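Local atomic coordinates of TrwC (Escherichia coli, PDB entry 1S6M), a protein that probably nicks and transfers plasmid DNA during conjugation, through the DNA- and metal-binding relaxase domain that makes up this chain. Residues Ala125-Lys130 with Glu138-Leu143; Leu143-Phe148 with Thr162-Leu167; Val6-Asp11 with Lys79-Leu84; Asp32-Gln37 with Ser47-Ser52. All coordinates share one frame; numbering follows the deposited sequence.

Interaction 1 of 4, residues Ala125-Lys130 with Glu138-Leu143; sequences AQARQK and ETTGNL. With nucleotides of chain A.
Ala-127 and Glu-138 form the hydrogen-bonded pair of this antiparallel hairpin: Glu-138 N reaches Ala-127 O at 2.9 Å with an almost straight bond (172°), and Ala-127 N returns to Glu-138 O. Past Thr-139 the segment 138-143 leaves the strand pairing, and Ala-125 O collects two amides at once, Thr-140 N at 2.8 Å and Gly-141 N at 3.2 Å. Gly-141 has a positive phi (71°), which favours glycine.

Among side chains, Gln-126 carries the polar link. With CG anti to its carbonyl carbon (chi1 -56°) and the chain extended, NE2 gives a hydrogen bond to Thr-139 OG1 at 2.9 Å, the hydroxyl lying in the amide plane. Apolar packing is slight: Ala-125 CB meets Leu-143 CD2 at 3.7 Å.

The first strand also reads DNA. Arg-128 presents its guanidinium edge to the guanine of DG15 of chain A, NH1 to N7 (3.1 Å) and NH2 to O6 (2.8 Å), while Lys-130 NZ meets N7 of DG13 of chain A at 3.0 Å.

The hairpin 126-131/134-139 projects from the domain; Glu-122 of helix 104-122 accepts from Leu-143 N at its base, and residues 170-173 run alongside, Ser-173 N bonding Glu-138 OE2.

Interaction 2 of 4, residues Leu143-Phe148 with Thr162-Leu167; sequences LVIGKF and THAVIL. With NI (nickel (II) ion), chain C.
Val-144 and Leu-167 meet with their branches crossing, so that Val-144 CG1 touches Leu-167 CD1 at 3.5 Å. Val-144 CG1 lies anti to the backbone N (chi1 177°), which sends this methyl to the leucine. Nearby, water 1 joins Val-144 N to Leu-167 O.

On the face that carries Ile-145 and Ile-166, the latter spreads its two branches: CG2 packs on Leu-143 CD2 at 3.8 Å, and CG1 lies beside Ile-145 CG2. Lys-147 starts on this face too, but its NZ leaves for Glu-35 and Gln-37.

The other face carries Phe-148, His-163 and Val-165. Phe-148 turns its ring edge to Val-165, CE1 lying 4.3 Å from Val-165 CG2, and the same edge comes close enough to Gly-146 that a CB there would be crowded. Tyr-19 meets this phenyl ring edge-to-face. Beside it His-163 directs NE2 at the nickel ion, 2.3 Å away, while the ring of Tyr-18 stacks on the imidazole. Main-chain bonds hold this spacing, with Phe-148 O and His-163 N only 2.8 Å apart.

Waters 2 and 3, His-150 and His-161 complete the nickel's ligands. This three-histidine metal site, built on neighbouring antiparallel strands in the middle of the sheet, is the hallmark of the HUH relaxases; nickel here takes the place where zinc or copper also binds.

Interaction 3 of 4, residues Val6-Asp11 with Lys79-Leu84; sequences VLTRQD and KERIGL. With nucleotides of chain A.
Lys-79 stretches its chain back over Thr-8 to Gln-10, NZ giving a hydrogen bond to Gln-10 OE1 at 3.0 Å, while its backbone N holds OP1 of DC16 of chain A. Glu-80 works at both ends: its O accepts from Arg-9 N, and OE2 makes a salt bridge with Arg-9 NH1 at 2.8 Å, met on its syn side with the two planar groups 49° apart. Glu-80 OE1 has a second arginine, Arg-71.

Arg-81 runs straight into the DNA. Its NE gives a hydrogen bond to OP2 of DC16 at 2.9 Å, and the outer edge reads the guanine of DG17 of chain A, NH1 to O6 at 3.0 Å and NH2 to N7 at 3.1 Å (176°). A leucine here would probably leave OP2 of DC16 and the guanine edge of DG17 without this arginine's hydrogen bonds.

Ile-82 and Gly-83 both face Leu-7, a classic beta bulge: Ile-82 N bonds firmly to Leu-7 O (2.8 Å), Gly-83 N only weakly. Ile-82 CG1, between the backbone N and the carbonyl carbon (chi1 67°), packs on Leu-7 CB at 3.6 Å, and Leu-84 CD1 ends the run against Val-6 CG1.

Apolar side chains thus pack between the strands, while the charged run Lys-79 to Arg-81 combines phosphate binding with base recognition, consistent with sequence-specific DNA binding.

Interaction 4 of 4, residues Asp32-Gln37 with Ser47-Ser52; sequences DASEWQ and SGEVDS
Trp-36 on the edge strand 34-37 of the central antiparallel sheet is covered on one face by Val-50, from the loop that leads into helix 52-59. This is a CH-pi contact: Val-50 CA stands 4.0 Å from the centroid of the five-membered ring, 28° off its normal, and Val-50 CG2 sits over the same face. Farther along the indole, Val-50 CG1, anti to the backbone N, touches Trp-36 CZ2 at 3.9 Å. Replacing the tryptophan by an alanine would probably open a gap beneath Val-50 and let the loop shift against the strand.

Two hydrogen bonds hold the loop in this place. Trp-36 N gives to Gly-48 O at 3.1 Å, and Ser-34 OG accepts from Val-50 N at 2.9 Å, so the loop is gripped on both sides of Glu-49. Gly-48 has a positive phi with a psi (81°/-148°) that calls for glycine.

Further out, Val-50 O is bonded to Tyr-19 OH, and Leu-58 of helix 52-59 also packs on the indole. Strand 34-37 is itself fixed to strand 145-152 by backbone bonds and by the salt bridge from Glu-35 to Lys-147. Asp-51 is the N-cap of helix 52-59, its OD2 accepting from Arg-54 N. Water 4 bridges the two segments, accepting from Gly-48 N at 2.9 Å and donating to Trp-36 O.

How the interactions relate
Three of the four contacts share the five-stranded antiparallel sheet. Interaction 3 pairs strand 2-8 at one outer border with 81-89, interaction 2 pairs the middle strands 158-167 and 145-152, and interaction 4 fastens the loop before helix 52-59 to strand 34-37 at the other border. Centres of interactions 2 and 4 lie about 9 Å apart, those of 2 and 3 about 14 Å. In the chain, interaction 4 falls between the two segments of interaction 3; interactions 1 and 2 follow, sharing Leu-143. Interaction 1, its centre about 18 Å from that of interaction 2, is a separate hairpin. DNA is thus held by interactions 1 and 3, while the metal sits at interaction 2.

Interaction 1 of 4, residues Ala125-Lys130 with Glu138-Leu143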
# COMPACT_ATOMS: atom_id res chain seq x y z
N ALA B 125 -11.58 9.52 9.47
CA ALA B 125 -11.70 10.60 8.47
C ALA B 125 -12.29 11.88 9.09
O ALA B 125 -13.31 11.82 9.77
CB ALA B 125 -12.58 10.13 7.30
N GLN B 126 -11.64 13.01 8.84
CA GLN B 126 -12.09 14.30 9.38
C GLN B 126 -12.07 15.44 8.35
O GLN B 126 -11.48 15.32 7.27
CB GLN B 126 -11.23 14.71 10.58
CG GLN B 126 -11.16 13.70 11.72
CD GLN B 126 -10.62 14.29 13.01
OE1 GLN B 126 -9.51 14.85 13.05
NE2 GLN B 126 -11.41 14.19 14.08
N ALA B 127 -12.72 16.54 8.71
CA ALA B 127 -12.79 17.74 7.87
C ALA B 127 -12.97 18.95 8.79
O ALA B 127 -13.34 18.79 9.96
CB ALA B 127 -13.97 17.65 6.91
N ARG B 128 -12.71 20.14 8.28
CA ARG B 128 -12.87 21.35 9.07
C ARG B 128 -14.11 22.13 8.61
O ARG B 128 -14.66 21.87 7.54
CB ARG B 128 -11.62 22.24 8.95
CG ARG B 128 -10.45 21.82 9.84
CD ARG B 128 -9.20 22.69 9.63
NE ARG B 128 -8.54 22.38 8.37
CZ ARG B 128 -7.43 22.98 7.93
NH1 ARG B 128 -6.90 22.63 6.76
NH2 ARG B 128 -6.86 23.94 8.65
N GLN B 129 -14.58 23.05 9.45
CA GLN B 129 -15.72 23.90 9.13
C GLN B 129 -15.67 25.12 10.01
O GLN B 129 -15.51 25.02 11.23
CB GLN B 129 -17.07 23.19 9.33
CG GLN B 129 -18.26 24.15 9.11
CD GLN B 129 -19.60 23.46 8.94
OE1 GLN B 129 -20.62 24.13 8.74
NE2 GLN B 129 -19.62 22.14 9.02
N LYS B 130 -15.80 26.28 9.38
CA LYS B 130 -15.77 27.55 10.08
C LYS B 130 -17.13 28.25 10.10
O LYS B 130 -17.84 28.28 9.09
CB LYS B 130 -14.74 28.48 9.43
CG LYS B 130 -14.53 29.80 10.17
CD LYS B 130 -13.71 30.78 9.34
CE LYS B 130 -12.44 30.13 8.80
NZ LYS B 130 -11.49 31.10 8.18
N GLU B 138 -14.43 18.28 12.63
CA GLU B 138 -15.50 17.30 12.66
C GLU B 138 -15.08 15.90 12.23
O GLU B 138 -14.42 15.74 11.21
CB GLU B 138 -16.63 17.80 11.76
CG GLU B 138 -17.66 16.76 11.35
CD GLU B 138 -18.68 17.33 10.38
OE1 GLU B 138 -18.74 18.58 10.26
OE2 GLU B 138 -19.41 16.55 9.74
N THR B 139 -15.44 14.88 13.01
CA THR B 139 -15.11 13.52 12.62
C THR B 139 -16.19 13.12 11.64
O THR B 139 -17.37 12.97 11.98
CB THR B 139 -15.10 12.54 13.80
OG1 THR B 139 -13.96 12.82 14.62
CG2 THR B 139 -15.00 11.11 13.29
N THR B 140 -15.74 12.98 10.40
CA THR B 140 -16.54 12.68 9.23
C THR B 140 -16.96 11.23 8.95
O THR B 140 -18.08 10.98 8.48
CB THR B 140 -15.78 13.28 8.03
OG1 THR B 140 -16.48 14.42 7.53
CG2 THR B 140 -15.56 12.25 6.98
N GLY B 141 -16.07 10.28 9.22
CA GLY B 141 -16.39 8.88 9.01
C GLY B 141 -16.54 8.31 7.60
O GLY B 141 -16.99 7.16 7.45
N ASN B 142 -16.21 9.06 6.55
CA ASN B 142 -16.34 8.51 5.20
C ASN B 142 -15.19 8.86 4.25
O ASN B 142 -14.65 9.97 4.30
CB ASN B 142 -17.69 8.91 4.59
CG ASN B 142 -17.80 10.40 4.35
OD1 ASN B 142 -17.49 10.89 3.26
ND2 ASN B 142 -18.25 11.13 5.36
N LEU B 143 -14.81 7.90 3.41
CA LEU B 143 -13.71 8.07 2.46
C LEU B 143 -14.02 7.49 1.08
O LEU B 143 -14.91 6.66 0.93
CB LEU B 143 -12.44 7.37 2.98
CG LEU B 143 -11.69 7.82 4.24
CD1 LEU B 143 -10.58 6.82 4.54
CD2 LEU B 143 -11.11 9.21 4.07
P DG A 13 -16.00 26.34 5.16
OP1 DG A 13 -16.63 25.13 4.56
OP2 DG A 13 -15.39 26.26 6.52
O5' DG A 13 -14.85 26.81 4.16
C5' DG A 13 -14.78 26.32 2.81
C4' DG A 13 -13.35 26.17 2.37
O4' DG A 13 -12.64 27.40 2.60
C3' DG A 13 -12.54 25.09 3.10
O3' DG A 13 -12.49 24.02 2.15
C2' DG A 13 -11.13 25.65 3.14
C1' DG A 13 -11.29 27.14 2.97
N9 DG A 13 -10.91 28.08 4.01
C8 DG A 13 -11.59 28.45 5.15
N7 DG A 13 -11.06 29.49 5.74
C5 DG A 13 -9.94 29.78 4.98
C6 DG A 13 -8.98 30.81 5.10
O6 DG A 13 -8.93 31.74 5.93
N1 DG A 13 -7.99 30.71 4.11
C2 DG A 13 -7.96 29.75 3.12
N2 DG A 13 -6.94 29.79 2.25
N3 DG A 13 -8.85 28.80 3.00
C4 DG A 13 -9.80 28.88 3.94
P DG A 15 -5.35 20.91 1.25
OP1 DG A 15 -5.39 19.86 0.20
OP2 DG A 15 -5.74 20.56 2.63
O5' DG A 15 -3.83 21.40 1.36
C5' DG A 15 -3.07 21.92 0.25
C4' DG A 15 -1.96 22.77 0.80
O4' DG A 15 -2.56 23.64 1.77
C3' DG A 15 -0.84 22.03 1.54
O3' DG A 15 0.30 22.16 0.68
C2' DG A 15 -0.48 22.97 2.68
C1' DG A 15 -1.69 23.85 2.86
N9 DG A 15 -2.51 23.82 4.08
C8 DG A 15 -3.46 22.92 4.47
N7 DG A 15 -4.18 23.36 5.47
C5 DG A 15 -3.61 24.59 5.77
C6 DG A 15 -3.96 25.57 6.74
O6 DG A 15 -4.90 25.57 7.54
N1 DG A 15 -3.08 26.66 6.70
C2 DG A 15 -2.01 26.78 5.83
N2 DG A 15 -1.26 27.88 5.93
N3 DG A 15 -1.70 25.89 4.93
C4 DG A 15 -2.53 24.84 4.96
P DG A 12 -18.34 32.16 8.17
OP1 DG A 12 -19.63 31.81 8.85
OP2 DG A 12 -17.18 32.58 8.98
O5' DG A 12 -17.84 31.00 7.22
C5' DG A 12 -18.70 30.30 6.33
C4' DG A 12 -17.89 29.80 5.16
O4' DG A 12 -17.26 30.96 4.57
C3' DG A 12 -16.74 28.86 5.54
O3' DG A 12 -17.10 27.53 5.12
C2' DG A 12 -15.67 29.20 4.53
C1' DG A 12 -16.00 30.58 4.04
N9 DG A 12 -15.00 31.63 4.28
C8 DG A 12 -15.09 32.74 5.08
N7 DG A 12 -14.05 33.54 4.96
C5 DG A 12 -13.23 32.90 4.04
C6 DG A 12 -11.98 33.29 3.49
O6 DG A 12 -11.33 34.32 3.69
N1 DG A 12 -11.49 32.32 2.61
C2 DG A 12 -12.12 31.15 2.29
N2 DG A 12 -11.49 30.34 1.41
N3 DG A 12 -13.29 30.79 2.78
C4 DG A 12 -13.78 31.70 3.64

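Interaction 2 of 4, residues Leu143-Phe148 with Thr162-Leu167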
# COMPACT_ATOMS: atom_id res chain seq x y z
N LEU B 143 -14.81 7.90 3.41
CA LEU B 143 -13.71 8.07 2.46
C LEU B 143 -14.02 7.49 1.08
O LEU B 143 -14.91 6.66 0.93
CB LEU B 143 -12.44 7.37 2.98
CG LEU B 143 -11.69 7.82 4.24
CD1 LEU B 143 -10.58 6.82 4.54
CD2 LEU B 143 -11.11 9.21 4.07
N VAL B 144 -13.25 7.93 0.08
CA VAL B 144 -13.37 7.43 -1.29
C VAL B 144 -11.99 6.81 -1.56
O VAL B 144 -10.99 7.53 -1.61
CB VAL B 144 -13.63 8.58 -2.30
CG1 VAL B 144 -13.67 8.03 -3.73
CG2 VAL B 144 -14.95 9.26 -1.97
N ILE B 145 -11.92 5.49 -1.71
CA ILE B 145 -10.63 4.82 -1.91
C ILE B 145 -10.49 3.93 -3.14
O ILE B 145 -11.36 3.10 -3.41
CB ILE B 145 -10.29 3.92 -0.70
CG1 ILE B 145 -10.70 4.62 0.61
CG2 ILE B 145 -8.80 3.61 -0.69
CD1 ILE B 145 -10.69 3.68 1.82
N GLY B 146 -9.37 4.07 -3.85
CA GLY B 146 -9.10 3.23 -5.01
C GLY B 146 -8.01 2.23 -4.63
O GLY B 146 -6.89 2.63 -4.32
N LYS B 147 -8.32 0.93 -4.66
CA LYS B 147 -7.34 -0.10 -4.27
C LYS B 147 -6.72 -0.86 -5.45
O LYS B 147 -7.42 -1.43 -6.28
CB LYS B 147 -7.99 -1.10 -3.31
CG LYS B 147 -8.59 -0.47 -2.04
CD LYS B 147 -9.14 -1.53 -1.06
CE LYS B 147 -10.24 -2.35 -1.70
NZ LYS B 147 -10.95 -3.29 -0.77
N PHE B 148 -5.39 -0.89 -5.49
CA PHE B 148 -4.67 -1.57 -6.56
C PHE B 148 -3.69 -2.61 -6.01
O PHE B 148 -2.72 -2.25 -5.35
CB PHE B 148 -3.91 -0.55 -7.41
CG PHE B 148 -4.79 0.58 -7.93
CD1 PHE B 148 -4.97 1.74 -7.18
CD2 PHE B 148 -5.45 0.45 -9.15
CE1 PHE B 148 -5.81 2.76 -7.64
CE2 PHE B 148 -6.29 1.47 -9.62
CZ PHE B 148 -6.47 2.63 -8.86
N THR B 162 -0.61 -3.95 -1.82
CA THR B 162 -1.75 -3.19 -2.30
C THR B 162 -1.58 -1.70 -2.02
O THR B 162 -1.26 -1.30 -0.90
CB THR B 162 -3.08 -3.63 -1.65
OG1 THR B 162 -3.39 -4.98 -2.01
CG2 THR B 162 -4.22 -2.74 -2.11
N HIS B 163 -1.80 -0.89 -3.04
CA HIS B 163 -1.73 0.56 -2.92
C HIS B 163 -3.16 1.04 -2.67
O HIS B 163 -4.00 0.97 -3.57
CB HIS B 163 -1.23 1.20 -4.22
CG HIS B 163 0.17 0.81 -4.60
ND1 HIS B 163 1.30 1.40 -4.08
CD2 HIS B 163 0.59 -0.12 -5.50
CE1 HIS B 163 2.36 0.85 -4.66
NE2 HIS B 163 1.97 -0.06 -5.52
N ALA B 164 -3.45 1.50 -1.46
CA ALA B 164 -4.79 2.01 -1.18
C ALA B 164 -4.71 3.52 -1.35
O ALA B 164 -4.19 4.23 -0.49
CB ALA B 164 -5.21 1.65 0.25
N VAL B 165 -5.22 4.02 -2.48
CA VAL B 165 -5.18 5.45 -2.73
C VAL B 165 -6.43 6.16 -2.23
O VAL B 165 -7.50 6.07 -2.84
CB VAL B 165 -4.98 5.76 -4.25
CG1 VAL B 165 -4.93 7.26 -4.47
CG2 VAL B 165 -3.68 5.12 -4.74
N ILE B 166 -6.29 6.86 -1.11
CA ILE B 166 -7.37 7.62 -0.49
C ILE B 166 -7.43 9.00 -1.15
O ILE B 166 -6.47 9.76 -1.06
CB ILE B 166 -7.13 7.82 1.02
CG1 ILE B 166 -7.02 6.47 1.73
CG2 ILE B 166 -8.26 8.63 1.63
CD1 ILE B 166 -6.53 6.57 3.16
N LEU B 167 -8.54 9.32 -1.80
CA LEU B 167 -8.64 10.62 -2.45
C LEU B 167 -8.86 11.76 -1.46
O LEU B 167 -9.46 11.58 -0.40
CB LEU B 167 -9.75 10.58 -3.51
CG LEU B 167 -9.30 9.62 -4.62
CD1 LEU B 167 -10.36 8.57 -4.88
CD2 LEU B 167 -8.99 10.41 -5.88
NI NI C . 3.21 -1.55 -6.69
O HOH W 1 -11.52 10.22 0.73
O HOH W 2 5.10 -0.66 -5.84
O HOH W 3 3.46 0.21 -8.11

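Interaction 3 of 4, residues Val6-Asp11 with Lys79-Leu84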
# COMPACT_ATOMS: atom_id res chain seq x y z
N VAL B 6 1.85 11.41 1.25
CA VAL B 6 0.88 12.38 0.76
C VAL B 6 1.19 12.64 -0.72
O VAL B 6 2.34 12.87 -1.09
CB VAL B 6 0.94 13.70 1.58
CG1 VAL B 6 0.76 13.40 3.05
CG2 VAL B 6 2.25 14.40 1.35
N LEU B 7 0.17 12.58 -1.56
CA LEU B 7 0.32 12.78 -3.00
C LEU B 7 -0.04 14.19 -3.45
O LEU B 7 -1.10 14.71 -3.08
CB LEU B 7 -0.58 11.80 -3.76
CG LEU B 7 -0.14 10.39 -4.17
CD1 LEU B 7 1.16 9.97 -3.50
CD2 LEU B 7 -1.28 9.42 -3.84
N THR B 8 0.82 14.81 -4.26
CA THR B 8 0.56 16.15 -4.79
C THR B 8 0.46 16.11 -6.33
O THR B 8 0.58 15.04 -6.94
CB THR B 8 1.64 17.17 -4.36
OG1 THR B 8 2.90 16.82 -4.94
CG2 THR B 8 1.77 17.21 -2.84
N ARG B 9 0.23 17.28 -6.93
CA ARG B 9 0.09 17.43 -8.38
C ARG B 9 1.16 16.73 -9.22
O ARG B 9 0.85 16.12 -10.24
CB ARG B 9 0.06 18.92 -8.75
CG ARG B 9 -0.36 19.21 -10.19
CD ARG B 9 -1.83 19.61 -10.25
NE ARG B 9 -2.59 18.82 -11.21
CZ ARG B 9 -3.91 18.86 -11.33
NH1 ARG B 9 -4.63 19.65 -10.54
NH2 ARG B 9 -4.52 18.10 -12.23
N GLN B 10 2.41 16.84 -8.80
CA GLN B 10 3.51 16.22 -9.53
C GLN B 10 3.45 14.69 -9.53
O GLN B 10 4.13 14.04 -10.32
CB GLN B 10 4.85 16.68 -8.93
CG GLN B 10 4.96 16.37 -7.46
CD GLN B 10 6.08 17.14 -6.77
OE1 GLN B 10 6.04 17.35 -5.55
NE2 GLN B 10 7.09 17.56 -7.53
N ASP B 11 2.63 14.12 -8.65
CA ASP B 11 2.48 12.67 -8.54
C ASP B 11 1.25 12.16 -9.29
O ASP B 11 0.95 10.96 -9.25
CB ASP B 11 2.31 12.25 -7.07
CG ASP B 11 3.47 12.67 -6.20
OD1 ASP B 11 3.21 13.22 -5.12
OD2 ASP B 11 4.63 12.43 -6.60
N LYS B 79 1.50 23.54 -2.31
CA LYS B 79 1.20 22.46 -3.24
C LYS B 79 -0.21 21.93 -3.10
O LYS B 79 -0.74 21.81 -1.99
CB LYS B 79 2.16 21.28 -3.05
CG LYS B 79 3.60 21.59 -3.37
CD LYS B 79 4.47 20.36 -3.16
CE LYS B 79 5.94 20.74 -3.23
NZ LYS B 79 6.78 19.58 -3.66
N GLU B 80 -0.83 21.63 -4.23
CA GLU B 80 -2.18 21.08 -4.23
C GLU B 80 -2.05 19.59 -3.92
O GLU B 80 -1.25 18.89 -4.53
CB GLU B 80 -2.83 21.24 -5.61
CG GLU B 80 -4.21 20.63 -5.69
CD GLU B 80 -4.73 20.55 -7.11
OE1 GLU B 80 -5.92 20.22 -7.30
OE2 GLU B 80 -3.94 20.82 -8.05
N ARG B 81 -2.84 19.10 -2.97
CA ARG B 81 -2.79 17.69 -2.59
C ARG B 81 -3.90 16.91 -3.28
O ARG B 81 -5.06 17.30 -3.25
CB ARG B 81 -2.89 17.57 -1.06
CG ARG B 81 -1.65 18.08 -0.34
CD ARG B 81 -1.80 18.05 1.19
NE ARG B 81 -0.55 18.37 1.86
CZ ARG B 81 -0.36 18.36 3.18
NH1 ARG B 81 -1.36 18.04 3.98
NH2 ARG B 81 0.82 18.67 3.68
N ILE B 82 -3.54 15.79 -3.91
CA ILE B 82 -4.52 14.99 -4.64
C ILE B 82 -4.97 13.71 -3.95
O ILE B 82 -5.95 13.10 -4.35
CB ILE B 82 -3.99 14.62 -6.05
CG1 ILE B 82 -2.80 13.66 -5.93
CG2 ILE B 82 -3.57 15.89 -6.80
CD1 ILE B 82 -2.22 13.24 -7.28
N GLY B 83 -4.24 13.29 -2.91
CA GLY B 83 -4.61 12.08 -2.21
C GLY B 83 -3.60 11.62 -1.18
O GLY B 83 -2.68 12.34 -0.85
N LEU B 84 -3.79 10.40 -0.68
CA LEU B 84 -2.92 9.82 0.34
C LEU B 84 -2.79 8.33 0.05
O LEU B 84 -3.78 7.61 0.12
CB LEU B 84 -3.51 10.05 1.73
CG LEU B 84 -2.85 9.42 2.96
CD1 LEU B 84 -1.44 9.99 3.18
CD2 LEU B 84 -3.71 9.69 4.18
P DC A 16 1.72 21.56 1.11
OP1 DC A 16 2.73 22.26 0.29
OP2 DC A 16 1.62 20.07 1.04
O5' DC A 16 1.97 22.03 2.62
C5' DC A 16 2.75 23.20 2.90
C4' DC A 16 2.78 23.54 4.38
O4' DC A 16 1.42 23.64 4.90
C3' DC A 16 3.46 22.47 5.25
O3' DC A 16 4.76 22.97 5.63
C2' DC A 16 2.73 22.57 6.59
C1' DC A 16 1.46 23.33 6.28
N1 DC A 16 0.13 23.01 6.83
C2 DC A 16 -0.43 23.95 7.70
O2 DC A 16 0.20 25.01 7.92
N3 DC A 16 -1.62 23.70 8.28
C4 DC A 16 -2.26 22.57 8.02
N4 DC A 16 -3.43 22.38 8.63
C5 DC A 16 -1.73 21.59 7.11
C6 DC A 16 -0.54 21.85 6.54
P DG A 15 -5.35 20.91 1.25
OP1 DG A 15 -5.39 19.86 0.20
OP2 DG A 15 -5.74 20.56 2.63
O5' DG A 15 -3.83 21.40 1.36
C5' DG A 15 -3.07 21.92 0.25
C4' DG A 15 -1.96 22.77 0.80
O4' DG A 15 -2.56 23.64 1.77
C3' DG A 15 -0.84 22.03 1.54
O3' DG A 15 0.30 22.16 0.68
C2' DG A 15 -0.48 22.97 2.68
C1' DG A 15 -1.69 23.85 2.86
N9 DG A 15 -2.51 23.82 4.08
C8 DG A 15 -3.46 22.92 4.47
N7 DG A 15 -4.18 23.36 5.47
C5 DG A 15 -3.61 24.59 5.77
C6 DG A 15 -3.96 25.57 6.74
O6 DG A 15 -4.90 25.57 7.54
N1 DG A 15 -3.08 26.66 6.70
C2 DG A 15 -2.01 26.78 5.83
N2 DG A 15 -1.26 27.88 5.93
N3 DG A 15 -1.70 25.89 4.93
C4 DG A 15 -2.53 24.84 4.96
P DG A 17 6.00 21.96 5.79
OP1 DG A 17 7.22 22.77 6.04
OP2 DG A 17 5.94 21.06 4.60
O5' DG A 17 5.68 21.10 7.11
C5' DG A 17 6.04 21.54 8.43
C4' DG A 17 5.39 20.65 9.47
O4' DG A 17 3.97 20.59 9.20
C3' DG A 17 5.87 19.19 9.48
O3' DG A 17 6.66 19.04 10.66
C2' DG A 17 4.62 18.41 9.86
C1' DG A 17 3.47 19.32 9.55
N9 DG A 17 2.45 18.90 8.59
C8 DG A 17 2.49 18.79 7.22
N7 DG A 17 1.32 18.52 6.71
C5 DG A 17 0.48 18.43 7.81
C6 DG A 17 -0.92 18.18 7.90
O6 DG A 17 -1.74 17.99 6.99
N1 DG A 17 -1.34 18.17 9.24
C2 DG A 17 -0.53 18.37 10.33
N2 DG A 17 -1.09 18.33 11.55
N3 DG A 17 0.76 18.61 10.24
C4 DG A 17 1.18 18.63 8.97

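Interaction 4 of 4, residues Asp32-Gln37 with Ser47-Ser52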
# COMPACT_ATOMS: atom_id res chain seq x y z
N ASP B 32 -10.44 -8.77 -10.29
CA ASP B 32 -10.48 -7.90 -9.10
C ASP B 32 -9.21 -7.40 -8.39
O ASP B 32 -9.15 -7.33 -7.15
CB ASP B 32 -11.52 -8.53 -8.12
CG ASP B 32 -10.92 -9.39 -7.02
OD1 ASP B 32 -11.16 -8.98 -5.86
OD2 ASP B 32 -10.24 -10.42 -7.26
N ALA B 33 -8.22 -6.99 -9.19
CA ALA B 33 -6.97 -6.45 -8.63
C ALA B 33 -7.16 -4.97 -8.42
O ALA B 33 -6.31 -4.31 -7.84
CB ALA B 33 -5.75 -6.70 -9.51
N SER B 34 -8.28 -4.44 -8.90
CA SER B 34 -8.58 -3.04 -8.65
C SER B 34 -10.01 -3.02 -8.11
O SER B 34 -10.91 -3.63 -8.69
CB SER B 34 -8.43 -2.21 -9.91
OG SER B 34 -9.67 -1.63 -10.29
N GLU B 35 -10.21 -2.34 -6.99
CA GLU B 35 -11.52 -2.28 -6.35
C GLU B 35 -11.75 -0.97 -5.59
O GLU B 35 -10.80 -0.40 -5.05
CB GLU B 35 -11.65 -3.48 -5.40
CG GLU B 35 -13.01 -3.71 -4.76
CD GLU B 35 -12.98 -4.83 -3.73
OE1 GLU B 35 -12.60 -4.58 -2.57
OE2 GLU B 35 -13.31 -5.98 -4.09
N TRP B 36 -12.99 -0.51 -5.55
CA TRP B 36 -13.35 0.72 -4.82
C TRP B 36 -13.71 0.34 -3.38
O TRP B 36 -14.11 -0.80 -3.12
CB TRP B 36 -14.61 1.38 -5.43
CG TRP B 36 -14.48 2.05 -6.77
CD1 TRP B 36 -15.07 1.67 -7.95
CD2 TRP B 36 -13.80 3.29 -7.06
NE1 TRP B 36 -14.82 2.59 -8.94
CE2 TRP B 36 -14.05 3.60 -8.42
CE3 TRP B 36 -13.03 4.17 -6.30
CZ2 TRP B 36 -13.54 4.75 -9.03
CZ3 TRP B 36 -12.52 5.31 -6.90
CH2 TRP B 36 -12.78 5.59 -8.26
N GLN B 37 -13.55 1.27 -2.44
CA GLN B 37 -13.94 1.03 -1.04
C GLN B 37 -14.29 2.32 -0.33
O GLN B 37 -13.72 3.37 -0.62
CB GLN B 37 -12.85 0.31 -0.23
CG GLN B 37 -13.43 -0.18 1.13
CD GLN B 37 -12.45 -0.95 2.01
OE1 GLN B 37 -11.58 -1.69 1.54
NE2 GLN B 37 -12.61 -0.79 3.32
N SER B 47 -18.63 1.27 -7.18
CA SER B 47 -18.42 -0.05 -6.62
C SER B 47 -17.81 -0.91 -7.71
O SER B 47 -17.94 -0.61 -8.89
CB SER B 47 -19.74 -0.67 -6.14
OG SER B 47 -20.56 -1.01 -7.24
N GLY B 48 -17.12 -1.98 -7.32
CA GLY B 48 -16.50 -2.85 -8.30
C GLY B 48 -15.17 -2.34 -8.79
O GLY B 48 -14.43 -1.68 -8.06
N GLU B 49 -14.86 -2.63 -10.05
CA GLU B 49 -13.61 -2.22 -10.69
C GLU B 49 -13.43 -0.70 -10.76
O GLU B 49 -14.38 0.04 -11.00
CB GLU B 49 -13.54 -2.83 -12.10
CG GLU B 49 -12.14 -2.92 -12.66
CD GLU B 49 -12.10 -3.31 -14.13
OE1 GLU B 49 -11.06 -3.03 -14.78
OE2 GLU B 49 -13.08 -3.90 -14.64
N VAL B 50 -12.19 -0.24 -10.56
CA VAL B 50 -11.89 1.19 -10.60
C VAL B 50 -11.75 1.69 -12.04
O VAL B 50 -10.79 1.34 -12.73
CB VAL B 50 -10.55 1.51 -9.87
CG1 VAL B 50 -10.23 3.00 -9.99
CG2 VAL B 50 -10.66 1.10 -8.41
N ASP B 51 -12.70 2.50 -12.49
CA ASP B 51 -12.63 3.04 -13.84
C ASP B 51 -11.53 4.08 -13.88
O ASP B 51 -11.59 5.08 -13.16
CB ASP B 51 -13.95 3.70 -14.25
CG ASP B 51 -13.90 4.28 -15.65
OD1 ASP B 51 -13.94 3.49 -16.63
OD2 ASP B 51 -13.80 5.53 -15.77
N SER B 52 -10.52 3.86 -14.72
CA SER B 52 -9.40 4.78 -14.82
C SER B 52 -9.79 6.22 -15.15
O SER B 52 -9.17 7.15 -14.65
CB SER B 52 -8.39 4.28 -15.86
OG SER B 52 -8.99 4.16 -17.13
O HOH W 4 -16.66 -2.28 -4.52